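Local coordinates for beta-1,3-glucanosyltransferase (Rhizomucor miehei CAU432, PDB 4WTP), which is a carbohydrate-active enzyme of glycosyl hydrolase family 17, folded as a (beta/alpha)8 barrel, at residues Y190-T195 and M204-Q209; T224-A229 and Q234-S239; A85-L90 and V122-G127; N57-L62 and N67-F72. All blocks are in the same frame, centred on the assembly; numbering follows the deposited sequence. Where two conformers were deposited one is given.

Contact 1 (Y190-T195 and M204-Q209)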
loop_
_atom_site.group_PDB
_atom_site.type_symbol
_atom_site.label_atom_id
_atom_site.label_comp_id
_atom_site.label_asym_id
_atom_site.label_seq_id
_atom_site.Cartn_x
_atom_site.Cartn_y
_atom_site.Cartn_z
ATOM N N TYR A 190 15.248 3.452 1.967
ATOM C CA TYR A 190 15.633 3.905 3.277
ATOM C C TYR A 190 16.133 2.765 4.159
ATOM O O TYR A 190 17.147 2.871 4.863
ATOM C CB TYR A 190 14.432 4.588 3.970
ATOM C CG TYR A 190 14.823 5.079 5.326
ATOM C CD1 TYR A 190 15.396 6.356 5.470
ATOM C CD2 TYR A 190 14.668 4.307 6.475
ATOM C CE1 TYR A 190 15.818 6.811 6.710
ATOM C CE2 TYR A 190 15.083 4.766 7.708
ATOM C CZ TYR A 190 15.661 6.023 7.831
ATOM O OH TYR A 190 16.080 6.473 9.059
ATOM N N TRP A 191 15.395 1.664 4.155
ATOM C CA TRP A 191 15.771 0.528 4.989
ATOM C C TRP A 191 16.934 -0.297 4.425
ATOM O O TRP A 191 17.415 -1.235 5.083
ATOM C CB TRP A 191 14.543 -0.372 5.212
ATOM C CG TRP A 191 13.459 0.259 6.025
ATOM C CD1 TRP A 191 12.136 0.462 5.666
ATOM C CD2 TRP A 191 13.578 0.759 7.374
ATOM N NE1 TRP A 191 11.440 1.052 6.690
ATOM C CE2 TRP A 191 12.259 1.243 7.755
ATOM C CE3 TRP A 191 14.605 0.825 8.284
ATOM C CZ2 TRP A 191 12.018 1.780 8.998
ATOM C CZ3 TRP A 191 14.361 1.381 9.535
ATOM C CH2 TRP A 191 13.090 1.844 9.888
ATOM N N GLU A 192 17.400 0.078 3.241
ATOM C CA GLU A 192 18.557 -0.512 2.593
ATOM C C GLU A 192 19.779 0.401 2.774
ATOM O O GLU A 192 20.873 0.094 2.294
ATOM C CB GLU A 192 18.278 -0.757 1.109
ATOM C CG GLU A 192 17.008 -1.570 0.823
ATOM C CD GLU A 192 16.533 -1.387 -0.626
ATOM O OE1 GLU A 192 17.393 -1.434 -1.534
ATOM O OE2 GLU A 192 15.308 -1.181 -0.897
ATOM N N GLY A 193 19.599 1.539 3.449
ATOM C CA GLY A 193 20.736 2.428 3.700
ATOM C C GLY A 193 21.172 3.236 2.490
ATOM O O GLY A 193 22.286 3.786 2.485
ATOM N N VAL A 194 20.322 3.326 1.466
ATOM C CA VAL A 194 20.621 4.081 0.233
ATOM C C VAL A 194 20.511 5.591 0.495
ATOM O O VAL A 194 19.521 6.061 1.073
ATOM C CB VAL A 194 19.680 3.651 -0.895
ATOM C CG1 VAL A 194 19.913 4.458 -2.169
ATOM C CG2 VAL A 194 19.856 2.149 -1.164
ATOM N N THR A 195 21.525 6.339 0.101
ATOM C CA THR A 195 21.496 7.788 0.314
ATOM C C THR A 195 20.363 8.395 -0.518
ATOM O O THR A 195 20.039 7.908 -1.605
ATOM C CB THR A 195 22.858 8.431 -0.011
ATOM O OG1 THR A 195 22.890 9.791 0.456
ATOM C CG2 THR A 195 23.150 8.394 -1.515
ATOM N N MET A 204 13.480 2.134 -8.707
ATOM C CA MET A 204 13.204 1.737 -10.077
ATOM C C MET A 204 13.964 0.474 -10.492
ATOM O O MET A 204 13.425 -0.367 -11.229
ATOM C CB MET A 204 13.477 2.901 -11.043
ATOM C CG MET A 204 12.411 3.998 -11.037
ATOM S SD MET A 204 10.760 3.464 -11.556
ATOM C CE MET A 204 11.137 2.098 -12.644
ATOM N N SER A 205 15.199 0.344 -10.031
ATOM C CA SER A 205 15.963 -0.882 -10.273
ATOM C C SER A 205 15.265 -2.092 -9.664
ATOM O O SER A 205 15.180 -3.165 -10.278
ATOM C CB SER A 205 17.378 -0.753 -9.733
ATOM O OG SER A 205 18.138 0.039 -10.614
ATOM N N HIS A 206 14.749 -1.930 -8.454
ATOM C CA HIS A 206 14.020 -3.011 -7.790
ATOM C C HIS A 206 12.735 -3.311 -8.543
ATOM O O HIS A 206 12.401 -4.498 -8.743
ATOM C CB HIS A 206 13.730 -2.663 -6.334
ATOM C CG HIS A 206 14.945 -2.593 -5.468
ATOM N ND1 HIS A 206 16.151 -3.059 -5.853
ATOM C CD2 HIS A 206 15.098 -2.121 -4.181
ATOM C CE1 HIS A 206 17.037 -2.878 -4.848
ATOM N NE2 HIS A 206 16.394 -2.293 -3.833
ATOM N N TYR A 207 12.056 -2.266 -9.042
ATOM C CA TYR A 207 10.877 -2.468 -9.864
ATOM C C TYR A 207 11.200 -3.341 -11.069
ATOM O O TYR A 207 10.451 -4.245 -11.388
ATOM C CB TYR A 207 10.322 -1.107 -10.302
ATOM C CG TYR A 207 9.154 -1.188 -11.236
ATOM C CD1 TYR A 207 7.869 -1.365 -10.728
ATOM C CD2 TYR A 207 9.331 -1.137 -12.630
ATOM C CE1 TYR A 207 6.785 -1.471 -11.560
ATOM C CE2 TYR A 207 8.233 -1.256 -13.477
ATOM C CZ TYR A 207 6.955 -1.405 -12.929
ATOM O OH TYR A 207 5.834 -1.544 -13.739
ATOM N N ASP A 208 12.335 -3.083 -11.706
ATOM C CA ASP A 208 12.687 -3.860 -12.901
ATOM C C ASP A 208 12.933 -5.322 -12.561
ATOM O O ASP A 208 12.662 -6.189 -13.390
ATOM C CB ASP A 208 13.903 -3.253 -13.596
ATOM C CG ASP A 208 13.580 -1.953 -14.304
ATOM O OD1 ASP A 208 12.379 -1.694 -14.565
ATOM O OD2 ASP A 208 14.533 -1.224 -14.628
ATOM N N GLN A 209 13.433 -5.607 -11.362
ATOM C CA GLN A 209 13.576 -7.005 -10.926
ATOM C C GLN A 209 12.215 -7.684 -10.776
ATOM O O GLN A 209 12.057 -8.863 -11.082
ATOM C CB GLN A 209 14.355 -7.106 -9.611
ATOM C CG GLN A 209 15.792 -6.632 -9.740
ATOM C CD GLN A 209 16.658 -7.618 -10.504
ATOM O OE1 GLN A 209 16.383 -8.824 -10.523
ATOM N NE2 GLN A 209 17.707 -7.114 -11.143
#
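A histidine-carboxylate hydrogen bond joins Glu192, in the loop that follows strand 182-186, to His206 on helix 196-212. The two side chains reach toward each other from opposite directions and touch only at their ends, while the nearest CA atoms, those of the same two residues, stay 11.6 Å apart. His206 NE2 donates to Glu192 OE1 over a short 2.6 Å, and the bond is almost straight (174° at the hydrogen). NE2 meets OE1 on the syn side but 27° out of the carboxylate plane, while OE1 lies close to the plane of the imidazole, at the ring edge. In the (beta/alpha)8 barrel this loop is the connection from a strand to its following helix, so the bond ties the connection back onto the helix it leads into, on the protein surface. Glu192 spans the gap with CG beside its own backbone N (chi1 -53°) and an extended chain beyond it, its side chain also touching Thr202 one turn earlier on the helix. The second oxygen, OE2, comes within 3.4 Å of His206 CD2. The imidazole also stacks on the Tyr169 ring and packs on Met185 of strand 182-186.

Contact 2 (T224-A229 and Q234-S239)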
loop_
_atom_site.group_PDB
_atom_site.type_symbol
_atom_site.label_atom_id
_atom_site.label_comp_id
_atom_site.label_asym_id
_atom_site.label_seq_id
_atom_site.Cartn_x
_atom_site.Cartn_y
_atom_site.Cartn_z
ATOM N N THR A 224 6.046 2.499 -0.952
ATOM C CA THR A 224 7.382 3.055 -0.761
ATOM C C THR A 224 7.182 4.427 -0.123
ATOM O O THR A 224 6.110 5.031 -0.249
ATOM C CB THR A 224 8.182 3.183 -2.063
ATOM O OG1 THR A 224 9.543 3.417 -1.706
ATOM C CG2 THR A 224 7.712 4.376 -2.905
ATOM N N GLY A 225 8.200 4.891 0.589
ATOM C CA GLY A 225 8.131 6.170 1.292
ATOM C C GLY A 225 9.446 6.423 1.999
ATOM O O GLY A 225 10.378 5.618 1.892
ATOM N N TRP A 226 9.516 7.517 2.762
ATOM C CA TRP A 226 10.760 7.974 3.353
ATOM C C TRP A 226 10.380 8.759 4.596
ATOM O O TRP A 226 9.493 9.640 4.541
ATOM C CB TRP A 226 11.523 8.883 2.375
ATOM C CG TRP A 226 12.919 9.180 2.823
ATOM C CD1 TRP A 226 13.323 10.090 3.804
ATOM C CD2 TRP A 226 14.130 8.517 2.355
ATOM N NE1 TRP A 226 14.700 10.060 3.909
ATOM C CE2 TRP A 226 15.234 9.138 3.058
ATOM C CE3 TRP A 226 14.406 7.549 1.403
ATOM C CZ2 TRP A 226 16.544 8.766 2.835
ATOM C CZ3 TRP A 226 15.733 7.162 1.220
ATOM C CH2 TRP A 226 16.781 7.765 1.908
ATOM N N PRO A 227 11.066 8.535 5.731
ATOM C CA PRO A 227 10.681 9.198 6.979
ATOM C C PRO A 227 11.240 10.610 7.116
ATOM O O PRO A 227 12.348 10.943 6.664
ATOM C CB PRO A 227 11.276 8.279 8.056
ATOM C CG PRO A 227 12.517 7.751 7.414
ATOM C CD PRO A 227 12.129 7.546 5.957
ATOM N N SER A 228 10.454 11.466 7.760
ATOM C CA SER A 228 10.895 12.862 7.944
ATOM C C SER A 228 11.685 13.127 9.234
ATOM O O SER A 228 12.214 14.209 9.399
ATOM C CB SER A 228 9.705 13.806 7.899
ATOM O OG SER A 228 8.779 13.491 8.918
ATOM N N ALA A 229 11.728 12.152 10.140
ATOM C CA ALA A 229 12.452 12.308 11.420
ATOM C C ALA A 229 12.715 10.948 11.995
ATOM O O ALA A 229 12.193 9.932 11.501
ATOM C CB ALA A 229 11.662 13.171 12.409
ATOM N N GLN A 234 22.116 3.948 8.376
ATOM C CA GLN A 234 23.360 4.127 7.644
ATOM C C GLN A 234 23.312 5.459 6.859
ATOM O O GLN A 234 23.018 6.472 7.481
ATOM C CB GLN A 234 23.676 2.917 6.776
ATOM C CG GLN A 234 23.912 1.660 7.606
ATOM C CD GLN A 234 23.555 0.386 6.869
ATOM O OE1 GLN A 234 23.514 0.352 5.638
ATOM N NE2 GLN A 234 23.299 -0.683 7.624
ATOM N N SER A 235 23.476 5.435 5.540
ATOM C CA SER A 235 23.518 6.705 4.746
ATOM C C SER A 235 22.139 7.315 4.491
ATOM O O SER A 235 22.067 8.435 3.974
ATOM C CB SER A 235 24.183 6.503 3.391
ATOM O OG SER A 235 25.552 6.189 3.538
ATOM N N SER A 236 21.051 6.608 4.807
ATOM C CA SER A 236 19.691 7.108 4.603
ATOM C C SER A 236 19.357 7.986 5.776
ATOM O O SER A 236 19.224 7.525 6.881
ATOM C CB SER A 236 18.693 5.941 4.480
ATOM O OG SER A 236 19.070 5.054 3.483
ATOM N N VAL A 237 19.159 9.286 5.525
ATOM C CA VAL A 237 18.906 10.238 6.601
ATOM C C VAL A 237 17.432 10.630 6.618
ATOM O O VAL A 237 16.872 11.036 5.599
ATOM C CB VAL A 237 19.809 11.492 6.457
ATOM C CG1 VAL A 237 19.478 12.545 7.512
ATOM C CG2 VAL A 237 21.285 11.096 6.485
ATOM N N ALA A 238 16.815 10.507 7.784
ATOM C CA ALA A 238 15.454 10.970 7.972
ATOM C C ALA A 238 15.387 12.486 8.180
ATOM O O ALA A 238 16.007 12.986 9.114
ATOM C CB ALA A 238 14.816 10.260 9.144
ATOM N N SER A 239 14.730 13.218 7.274
ATOM C CA SER A 239 14.568 14.678 7.392
ATOM C C SER A 239 13.391 15.065 6.531
ATOM O O SER A 239 12.971 14.329 5.641
ATOM C CB SER A 239 15.807 15.445 6.936
ATOM O OG SER A 239 15.923 15.359 5.523
#
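Trp226 reaches across to Ser236 and Val237 with its indole, although its bond to CB neither faces nor turns from the other segment. CG stands anti to the backbone N (chi1 -169°), and the indole is thereby laid against Ser236 and Val237. CD1 only skirts Val237 O at 4.1 Å, whereas the next atom, NE1, donates to that oxygen over 2.9 Å. The acceptor sits at the indole edge, near the ring plane, but the N-H arrives from above the carbonyl plane, 40° out of it; Asn242 ND2 is a second donor to the same oxygen. Past CE2, CZ2 remains 3.6 Å from Val237 O, and the far atom CH2 packs on Ser236 CB at 3.7 Å. Ser236 OG itself is bonded to Val194 O. Segment 234-239 holds the second strand of the small hairpin 232-233/236-237, and 224-229 leads up to it from barrel strand 219-223; helix 240-256 follows, N-capped by Ser239, with OG bonded to Asn242 N. Beyond the indole the chains run closer together: Pro227 CG meets Ala238 CB at 3.8 Å, and Ser239 N makes a weak hydrogen bond to Pro227 O at 3.3 Å. Ser228 CA adds a CA-H...O contact to Ser239 O, 3.4 Å long.

Contact 3 (A85-L90 and V122-G127)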
loop_
_atom_site.group_PDB
_atom_site.type_symbol
_atom_site.label_atom_id
_atom_site.label_comp_id
_atom_site.label_asym_id
_atom_site.label_seq_id
_atom_site.Cartn_x
_atom_site.Cartn_y
_atom_site.Cartn_z
ATOM N N ALA A 85 -17.508 2.420 2.704
ATOM C CA ALA A 85 -18.566 3.434 2.865
ATOM C C ALA A 85 -18.031 4.875 2.761
ATOM O O ALA A 85 -18.612 5.715 2.061
ATOM C CB ALA A 85 -19.319 3.210 4.157
ATOM N N ALA A 86 -16.864 5.123 3.367
ATOM C CA ALA A 86 -16.268 6.464 3.324
ATOM C C ALA A 86 -15.839 6.844 1.907
ATOM O O ALA A 86 -16.177 7.922 1.423
ATOM C CB ALA A 86 -15.110 6.532 4.295
ATOM N N THR A 87 -15.112 5.922 1.237
ATOM C CA THR A 87 -14.680 6.185 -0.134
ATOM C C THR A 87 -15.904 6.381 -1.057
ATOM O O THR A 87 -15.926 7.272 -1.900
ATOM C CB THR A 87 -13.728 5.099 -0.695
ATOM O OG1 THR A 87 -14.286 3.783 -0.507
ATOM C CG2 THR A 87 -12.346 5.201 -0.024
ATOM N N GLN A 88 -16.895 5.492 -0.919
ATOM C CA GLN A 88 -18.072 5.556 -1.815
ATOM C C GLN A 88 -18.844 6.865 -1.639
ATOM O O GLN A 88 -19.213 7.503 -2.623
ATOM C CB GLN A 88 -18.984 4.342 -1.663
ATOM C CG GLN A 88 -18.397 3.066 -2.292
ATOM C CD GLN A 88 -18.968 1.765 -1.733
ATOM O OE1 GLN A 88 -20.062 1.744 -1.165
ATOM N NE2 GLN A 88 -18.218 0.669 -1.878
ATOM N N ALA A 89 -18.968 7.288 -0.387
ATOM C CA ALA A 89 -19.571 8.589 -0.068
ATOM C C ALA A 89 -18.838 9.771 -0.722
ATOM O O ALA A 89 -19.455 10.772 -1.106
ATOM C CB ALA A 89 -19.655 8.780 1.436
ATOM N N LEU A 90 -17.517 9.647 -0.849
ATOM C CA LEU A 90 -16.686 10.738 -1.373
ATOM C C LEU A 90 -16.347 10.561 -2.835
ATOM O O LEU A 90 -15.660 11.404 -3.426
ATOM C CB LEU A 90 -15.404 10.887 -0.546
ATOM C CG LEU A 90 -15.625 11.240 0.924
ATOM C CD1 LEU A 90 -14.292 11.376 1.640
ATOM C CD2 LEU A 90 -16.444 12.516 1.037
ATOM N N VAL A 122 -19.019 -3.406 -3.569
ATOM C CA VAL A 122 -17.553 -3.479 -3.808
ATOM C C VAL A 122 -17.201 -2.898 -5.174
ATOM O O VAL A 122 -16.135 -3.194 -5.758
ATOM C CB VAL A 122 -16.975 -4.912 -3.686
ATOM C CG1 VAL A 122 -17.038 -5.365 -2.242
ATOM C CG2 VAL A 122 -17.693 -5.885 -4.614
ATOM N N SER A 123 -18.094 -2.067 -5.702
ATOM C CA SER A 123 -17.924 -1.597 -7.077
ATOM C C SER A 123 -16.766 -0.622 -7.269
ATOM O O SER A 123 -16.327 -0.418 -8.395
ATOM C CB SER A 123 -19.221 -0.988 -7.575
ATOM O OG SER A 123 -19.559 0.210 -6.901
ATOM N N ASN A 124 -16.276 -0.043 -6.175
ATOM C CA ASN A 124 -15.181 0.925 -6.305
ATOM C C ASN A 124 -13.834 0.338 -5.940
ATOM O O ASN A 124 -12.874 1.082 -5.720
ATOM C CB ASN A 124 -15.447 2.189 -5.503
ATOM C CG ASN A 124 -15.395 1.959 -3.998
ATOM O OD1 ASN A 124 -15.776 0.900 -3.475
ATOM N ND2 ASN A 124 -14.886 2.984 -3.285
ATOM N N VAL A 125 -13.745 -0.991 -5.918
ATOM C CA VAL A 125 -12.532 -1.687 -5.507
ATOM C C VAL A 125 -11.700 -1.958 -6.748
ATOM O O VAL A 125 -12.137 -2.648 -7.681
ATOM C CB VAL A 125 -12.863 -3.023 -4.785
ATOM C CG1 VAL A 125 -11.612 -3.863 -4.547
ATOM C CG2 VAL A 125 -13.574 -2.767 -3.466
ATOM N N ASP A 126 -10.466 -1.448 -6.761
ATOM C CA ASP A 126 -9.576 -1.579 -7.903
ATOM C C ASP A 126 -8.661 -2.785 -7.791
ATOM O O ASP A 126 -7.914 -3.098 -8.715
ATOM C CB ASP A 126 -8.754 -0.316 -8.108
ATOM C CG ASP A 126 -9.576 0.812 -8.684
ATOM O OD1 ASP A 126 -10.418 0.580 -9.579
ATOM O OD2 ASP A 126 -9.436 1.941 -8.239
ATOM N N GLY A 127 -8.676 -3.462 -6.651
ATOM C CA GLY A 127 -7.846 -4.652 -6.485
ATOM C C GLY A 127 -7.953 -5.196 -5.085
ATOM O O GLY A 127 -8.263 -4.438 -4.146
#
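Asn124 meets helix 79-90 with both ends of its amide, and the two halves of the contact differ in character. On the buried half, ND2 donates to Thr87 OG1 at 3.0 Å, with the hydroxyl oxygen lying in the amide plane. The same nitrogen is bonded to Met92 O, and these two bonds, with the one that OD1 receives from Gln88, set the rotation of the Asn124 amide. Ala83 O, one turn back on the helix, holds the Thr87 hydroxyl. With CG placed between its backbone N and carbonyl carbon (chi1 69°), the asparagine points from the type I turn Val122-Val125 toward the helix.

The outer half is formed by Gln88, whose side chain is partly exposed. Its extended chain crosses Asn124 at about a right angle, so that Gln88 CG rests 3.6 Å from Asn124 CG and the two amide planes stand 75° apart. Gln88 NE2 donates to Asn124 OD1 over 2.9 Å in a nearly straight bond, but it comes from above the carbonyl plane, 52° out of it. NE2 has a second acceptor in Asp121 O. The solvent side lies at Gln88 and the exposed Ser123. Val122 is approached only loosely, its N 4.5 Å from Gln88 NE2.

Helix 79-90 links strands 68-71 and 93-98 of the barrel and leans on helix 52-62, where Ala86, Thr87 and Leu90 all touch Phe59. Strand 125-132 pairs with 93-98, and Asp126 makes salt bridges to Arg93 and to Arg68.

Contact 4 (N57-L62 and N67-F72)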
loop_
_atom_site.group_PDB
_atom_site.type_symbol
_atom_site.label_atom_id
_atom_site.label_comp_id
_atom_site.label_asym_id
_atom_site.label_seq_id
_atom_site.Cartn_x
_atom_site.Cartn_y
_atom_site.Cartn_z
ATOM N N ASN A 57 -13.464 12.322 7.264
ATOM C CA ASN A 57 -12.593 13.434 7.586
ATOM C C ASN A 57 -11.190 13.255 7.021
ATOM O O ASN A 57 -10.673 14.133 6.325
ATOM C CB ASN A 57 -12.506 13.614 9.111
ATOM C CG ASN A 57 -13.834 13.984 9.744
ATOM O OD1 ASN A 57 -14.690 14.608 9.114
ATOM N ND2 ASN A 57 -14.007 13.608 11.012
ATOM N N ASP A 58 -10.603 12.113 7.332
ATOM C CA ASP A 58 -9.273 11.771 6.832
ATOM C C ASP A 58 -9.219 11.735 5.306
ATOM O O ASP A 58 -8.309 12.274 4.698
ATOM C CB ASP A 58 -8.871 10.411 7.354
ATOM C CG ASP A 58 -8.522 10.429 8.821
ATOM O OD1 ASP A 58 -8.430 11.547 9.400
ATOM O OD2 ASP A 58 -8.294 9.343 9.375
ATOM N N PHE A 59 -10.224 11.134 4.681
ATOM C CA PHE A 59 -10.228 11.030 3.232
ATOM C C PHE A 59 -10.432 12.351 2.536
ATOM O O PHE A 59 -9.854 12.584 1.476
ATOM C CB PHE A 59 -11.224 9.986 2.766
ATOM C CG PHE A 59 -10.904 8.606 3.203
ATOM C CD1 PHE A 59 -9.702 8.313 3.853
ATOM C CD2 PHE A 59 -11.817 7.570 2.979
ATOM C CE1 PHE A 59 -9.416 7.030 4.270
ATOM C CE2 PHE A 59 -11.529 6.274 3.392
ATOM C CZ PHE A 59 -10.331 5.995 4.039
ATOM N N ASN A 60 -11.249 13.239 3.131
ATOM C CA ASN A 60 -11.379 14.577 2.586
ATOM C C ASN A 60 -10.086 15.349 2.646
ATOM O O ASN A 60 -9.798 16.156 1.769
ATOM C CB ASN A 60 -12.538 15.355 3.271
ATOM C CG ASN A 60 -13.871 15.136 2.585
ATOM O OD1 ASN A 60 -13.919 14.886 1.381
ATOM N ND2 ASN A 60 -14.949 15.194 3.354
ATOM N N VAL A 61 -9.293 15.104 3.701
ATOM C CA VAL A 61 -7.969 15.731 3.784
ATOM C C VAL A 61 -7.075 15.290 2.615
ATOM O O VAL A 61 -6.276 16.060 2.105
ATOM C CB VAL A 61 -7.295 15.506 5.162
ATOM C CG1 VAL A 61 -5.798 15.795 5.115
ATOM C CG2 VAL A 61 -8.008 16.332 6.241
ATOM N N LEU A 62 -7.258 14.027 2.206
ATOM C CA LEU A 62 -6.476 13.440 1.102
ATOM C C LEU A 62 -7.037 13.744 -0.291
ATOM O O LEU A 62 -6.302 13.762 -1.287
ATOM C CB LEU A 62 -6.374 11.917 1.252
ATOM C CG LEU A 62 -5.702 11.435 2.526
ATOM C CD1 LEU A 62 -5.731 9.912 2.571
ATOM C CD2 LEU A 62 -4.258 11.921 2.669
ATOM N N ASN A 67 -7.547 10.287 -5.489
ATOM C CA ASN A 67 -8.899 9.778 -5.407
ATOM C C ASN A 67 -8.943 8.338 -4.942
ATOM O O ASN A 67 -9.986 7.688 -5.077
ATOM C CB ASN A 67 -9.634 9.876 -6.759
ATOM C CG ASN A 67 -11.131 9.949 -6.583
ATOM O OD1 ASN A 67 -11.609 10.722 -5.768
ATOM N ND2 ASN A 67 -11.868 9.126 -7.322
ATOM N N ARG A 68 -7.864 7.831 -4.339
ATOM C CA ARG A 68 -7.775 6.384 -4.056
ATOM C C ARG A 68 -6.968 6.116 -2.802
ATOM O O ARG A 68 -5.916 6.741 -2.594
ATOM C CB ARG A 68 -7.129 5.687 -5.247
ATOM C CG ARG A 68 -6.952 4.208 -5.093
ATOM C CD ARG A 68 -6.335 3.606 -6.342
ATOM N NE ARG A 68 -7.268 3.540 -7.473
ATOM C CZ ARG A 68 -7.203 4.306 -8.567
ATOM N NH1 ARG A 68 -8.066 4.114 -9.556
ATOM N NH2 ARG A 68 -6.313 5.292 -8.667
ATOM N N VAL A 69 -7.454 5.202 -1.959
ATOM C CA VAL A 69 -6.745 4.805 -0.746
ATOM C C VAL A 69 -6.563 3.301 -0.711
ATOM O O VAL A 69 -7.150 2.557 -1.520
ATOM C CB VAL A 69 -7.432 5.292 0.558
ATOM C CG1 VAL A 69 -7.548 6.800 0.572
ATOM C CG2 VAL A 69 -8.805 4.643 0.671
ATOM N N ARG A 70 -5.735 2.823 0.204
ATOM C CA ARG A 70 -5.523 1.412 0.375
ATOM C C ARG A 70 -5.512 1.067 1.848
ATOM O O ARG A 70 -4.837 1.744 2.632
ATOM C CB ARG A 70 -4.203 0.954 -0.265
ATOM C CG ARG A 70 -3.819 -0.519 -0.083
ATOM C CD ARG A 70 -3.104 -0.784 1.252
ATOM N NE ARG A 70 -2.602 -2.150 1.345
ATOM C CZ ARG A 70 -1.403 -2.537 0.923
ATOM N NH1 ARG A 70 -1.030 -3.810 1.060
ATOM N NH2 ARG A 70 -0.568 -1.665 0.362
ATOM N N THR A 71 -6.254 0.023 2.209
ATOM C CA THR A 71 -6.264 -0.528 3.576
ATOM C C THR A 71 -5.510 -1.833 3.637
ATOM O O THR A 71 -5.411 -2.539 2.648
ATOM C CB THR A 71 -7.720 -0.706 4.079
ATOM O OG1 THR A 71 -8.497 -1.371 3.071
ATOM C CG2 THR A 71 -8.334 0.654 4.344
ATOM N N PHE A 72 -4.968 -2.147 4.830
ATOM C CA PHE A 72 -4.081 -3.291 4.989
ATOM C C PHE A 72 -4.713 -4.615 5.445
ATOM O O PHE A 72 -4.130 -5.676 5.225
ATOM C CB PHE A 72 -2.884 -2.949 5.902
ATOM C CG PHE A 72 -1.875 -2.039 5.243
ATOM C CD1 PHE A 72 -0.879 -2.565 4.448
ATOM C CD2 PHE A 72 -1.979 -0.660 5.370
ATOM C CE1 PHE A 72 0.044 -1.719 3.814
ATOM C CE2 PHE A 72 -1.072 0.191 4.747
ATOM C CZ PHE A 72 -0.060 -0.346 3.975
#
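Val69 faces Phe59 and Leu62 inside a beta-alpha-beta unit, where helix 52-62 packs on strand 68-71, the strand that it leads into and the second of the (beta/alpha)8 barrel. The interface is wholly apolar and buried. Val69 points from the strand toward the helix with CG1 beside its backbone N (chi1 -59°), which spreads both methyls over a single face of the Phe59 ring. CG2 lies 3.9 Å from Phe59 CZ, the far end of the ring, while CG1 is 4.1 Å from Phe59 CE1, offset toward the rim.

Phe59 leaves the helix with CG beside its backbone N (chi1 -64°), and this torsion turns a ring face to the valine methyls, although CB does not point at the strand. The two side chains cross at about a right angle. On the side of the ring away from this pairing in the chain, toward the N-terminal strand 39-41 of the same unit, Tyr42 meets Phe59 edge-to-face, and Met92, in the loop before strand 93-98, also touches the phenylalanine. Leu62, one helical turn after Phe59, adopts a similar first torsion and likewise crosses the valine at about a right angle. Its second torsion is extended (chi2 177°), which lets Leu62 CD1 touch Val69 CG1 at 4.1 Å, so that this one methyl is shared by leucine and phenylalanine.

Overall arrangement
Contacts 3 and 4 are buried and adjoin one another, their centres about 10 Å apart, whereas contact 1 is at the surface and contact 2 partly buried; contacts 1 and 3 fall on opposite sides of the chain's centre. Contact 4 is purely apolar, against the inner face of a helix; contact 3, at the turn entering strand 125-132, is carried by side-chain amides and a threonine hydroxyl. The two are joined by Thr87 packing on Val69. Contact 1 rests on one polar bond, and contact 2 is a mixture of indole and backbone interactions. These two also touch, and both involve loops that follow barrel strands.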